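Local coordinates for protein EmrA (Aquifex aeolicus, PDB 4TKO) that serves as the periplasmic adaptor of a major facilitator superfamily multidrug efflux pump, probably helping to export xenobiotics, at residues 233-238 with 246-251. Residues are numbered along the deposited sequence; the frame is centred on the assembly and turned at random.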
loop_
_atom_site.group_PDB
_atom_site.type_symbol
_atom_site.label_atom_id
_atom_site.label_comp_id
_atom_site.label_asym_id
_atom_site.label_seq_id
_atom_site.Cartn_x
_atom_site.Cartn_y
_atom_site.Cartn_z
ATOM N N ARG A 233 -19.183 27.788 19.566
ATOM C CA ARG A 233 -19.163 27.536 18.133
ATOM C C ARG A 233 -18.546 28.716 17.406
ATOM O O ARG A 233 -19.059 29.827 17.457
ATOM C CB ARG A 233 -20.570 27.270 17.588
ATOM C CG ARG A 233 -20.596 27.239 16.075
ATOM C CD ARG A 233 -21.825 26.552 15.529
ATOM N NE ARG A 233 -23.001 27.407 15.637
ATOM C CZ ARG A 233 -23.306 28.376 14.783
ATOM N NH1 ARG A 233 -22.519 28.615 13.745
ATOM N NH2 ARG A 233 -24.392 29.113 14.977
ATOM N N PHE A 234 -17.445 28.476 16.711
ATOM C CA PHE A 234 -16.701 29.572 16.117
ATOM C C PHE A 234 -17.017 29.755 14.653
ATOM O O PHE A 234 -16.531 30.688 14.029
ATOM C CB PHE A 234 -15.204 29.345 16.271
ATOM C CG PHE A 234 -14.752 29.249 17.683
ATOM C CD1 PHE A 234 -14.768 30.361 18.505
ATOM C CD2 PHE A 234 -14.293 28.052 18.197
ATOM C CE1 PHE A 234 -14.343 30.272 19.815
ATOM C CE2 PHE A 234 -13.855 27.963 19.504
ATOM C CZ PHE A 234 -13.883 29.068 20.312
ATOM N N ILE A 235 -17.810 28.860 14.093
ATOM C CA ILE A 235 -17.963 28.862 12.637
ATOM C C ILE A 235 -19.398 29.027 12.192
ATOM O O ILE A 235 -20.341 28.654 12.888
ATOM C CB ILE A 235 -17.411 27.572 11.996
ATOM C CG1 ILE A 235 -18.106 26.360 12.617
ATOM C CG2 ILE A 235 -15.922 27.493 12.195
ATOM C CD1 ILE A 235 -17.868 25.049 11.911
ATOM N N SER A 236 -19.547 29.586 11.005
ATOM C CA SER A 236 -20.852 29.738 10.416
ATOM C C SER A 236 -20.810 29.137 9.040
ATOM O O SER A 236 -19.753 29.094 8.400
ATOM C CB SER A 236 -21.262 31.217 10.341
ATOM O OG SER A 236 -21.508 31.728 11.631
ATOM N N ARG A 237 -21.967 28.697 8.576
ATOM C CA ARG A 237 -22.135 28.348 7.185
ATOM C C ARG A 237 -21.490 29.392 6.292
ATOM O O ARG A 237 -21.711 30.583 6.465
ATOM C CB ARG A 237 -23.604 28.205 6.871
ATOM C CG ARG A 237 -23.859 27.210 5.820
ATOM C CD ARG A 237 -25.299 26.785 5.755
ATOM N NE ARG A 237 -25.597 26.558 4.356
ATOM C CZ ARG A 237 -25.835 27.544 3.509
ATOM N NH1 ARG A 237 -25.849 28.789 3.951
ATOM N NH2 ARG A 237 -26.065 27.290 2.235
ATOM N N GLY A 238 -20.637 28.944 5.374
ATOM C CA GLY A 238 -20.002 29.848 4.434
ATOM C C GLY A 238 -18.649 30.410 4.838
ATOM O O GLY A 238 -17.983 31.078 4.029
ATOM N N PRO A 246 -9.838 26.158 15.131
ATOM C CA PRO A 246 -10.931 25.818 16.046
ATOM C C PRO A 246 -12.327 26.107 15.472
ATOM O O PRO A 246 -12.628 27.221 15.036
ATOM C CB PRO A 246 -10.654 26.710 17.257
ATOM C CG PRO A 246 -9.195 26.981 17.199
ATOM C CD PRO A 246 -8.906 27.123 15.735
ATOM N N ALA A 247 -13.175 25.088 15.494
ATOM C CA ALA A 247 -14.544 25.176 15.014
ATOM C C ALA A 247 -15.539 25.157 16.187
ATOM O O ALA A 247 -16.473 25.956 16.215
ATOM C CB ALA A 247 -14.833 24.031 14.040
ATOM N N PHE A 248 -15.351 24.223 17.124
ATOM C CA PHE A 248 -16.135 24.181 18.358
ATOM C C PHE A 248 -15.240 24.001 19.561
ATOM O O PHE A 248 -14.070 23.611 19.442
ATOM C CB PHE A 248 -17.164 23.040 18.365
ATOM C CG PHE A 248 -18.077 23.027 17.176
ATOM C CD1 PHE A 248 -17.640 22.530 15.957
ATOM C CD2 PHE A 248 -19.372 23.491 17.283
ATOM C CE1 PHE A 248 -18.480 22.518 14.867
ATOM C CE2 PHE A 248 -20.219 23.482 16.193
ATOM C CZ PHE A 248 -19.778 22.990 14.987
ATOM N N ALA A 249 -15.810 24.269 20.729
ATOM C CA ALA A 249 -15.231 23.804 21.977
ATOM C C ALA A 249 -16.147 22.738 22.604
ATOM O O ALA A 249 -17.353 22.928 22.701
ATOM C CB ALA A 249 -15.024 24.951 22.910
ATOM N N LEU A 250 -15.569 21.611 23.001
ATOM C CA LEU A 250 -16.340 20.535 23.598
ATOM C C LEU A 250 -15.938 20.338 25.041
ATOM O O LEU A 250 -14.754 20.262 25.354
ATOM C CB LEU A 250 -16.143 19.235 22.841
ATOM C CG LEU A 250 -17.357 18.314 22.863
ATOM C CD1 LEU A 250 -18.548 19.027 22.276
ATOM C CD2 LEU A 250 -17.056 17.057 22.082
ATOM N N VAL A 251 -16.934 20.260 25.915
ATOM C CA VAL A 251 -16.691 20.098 27.335
ATOM C C VAL A 251 -17.013 18.674 27.762
ATOM O O VAL A 251 -18.075 18.131 27.453
ATOM C CB VAL A 251 -17.534 21.092 28.160
ATOM C CG1 VAL A 251 -17.462 20.771 29.671
ATOM C CG2 VAL A 251 -17.076 22.507 27.878
#
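A247 O is held by one hydrogen bond across the contact, from the backbone N-H of F234. F234 N lies 2.7 Å from A247 O and the bond is nearly straight (173° at the hydrogen), although the donor approaches from above the carbonyl plane. It follows directly on the antiparallel, non-hydrogen-bonded pair R233 and F248, where strand 228-233 runs out against strand 246-251. On its other edge the latter strand carries a classic beta bulge, A247 and F248 both facing L23 of strand 7-24.

The side chains divide around this bond. R233 and F248 lie alongside each other and point the same way. With CG anti to the backbone N (chi1 170°), the arginine methylenes run along the phenyl ring, R233 CD reaching F248 CE2 at 3.5 Å. A bend at chi3 (76°) then turns the guanidinium along the following backbone, where NH1 donates, by a bent bond, in the plane of the I235 carbonyl while NE forms a salt bridge with D37. I235 crosses F248 at about a right angle; its CD1 touches both F248 CE1 (3.9 Å) and A247 CB (3.8 Å), and A49 of strand 47-51 touches both I235 and F248. F234 instead lies obliquely across P246, F234 CB 3.6 Å from P246 O and F234 CD2 3.6 Å from A247 O, with Y22 beside the ring.

Here, within the barrel-sandwich hybrid characteristic of membrane fusion proteins, the F234-A247 bond continues the strand pairing that A249 makes with A231 and K232, while the chain turns away toward strand 240-241. The chemistry implies a mixed contact: apolar side chains pack around one backbone bond, F234 rests against two carbonyls, and D37 and I235 O probably hold the arginine charge away from the phenyl ring its methylenes line.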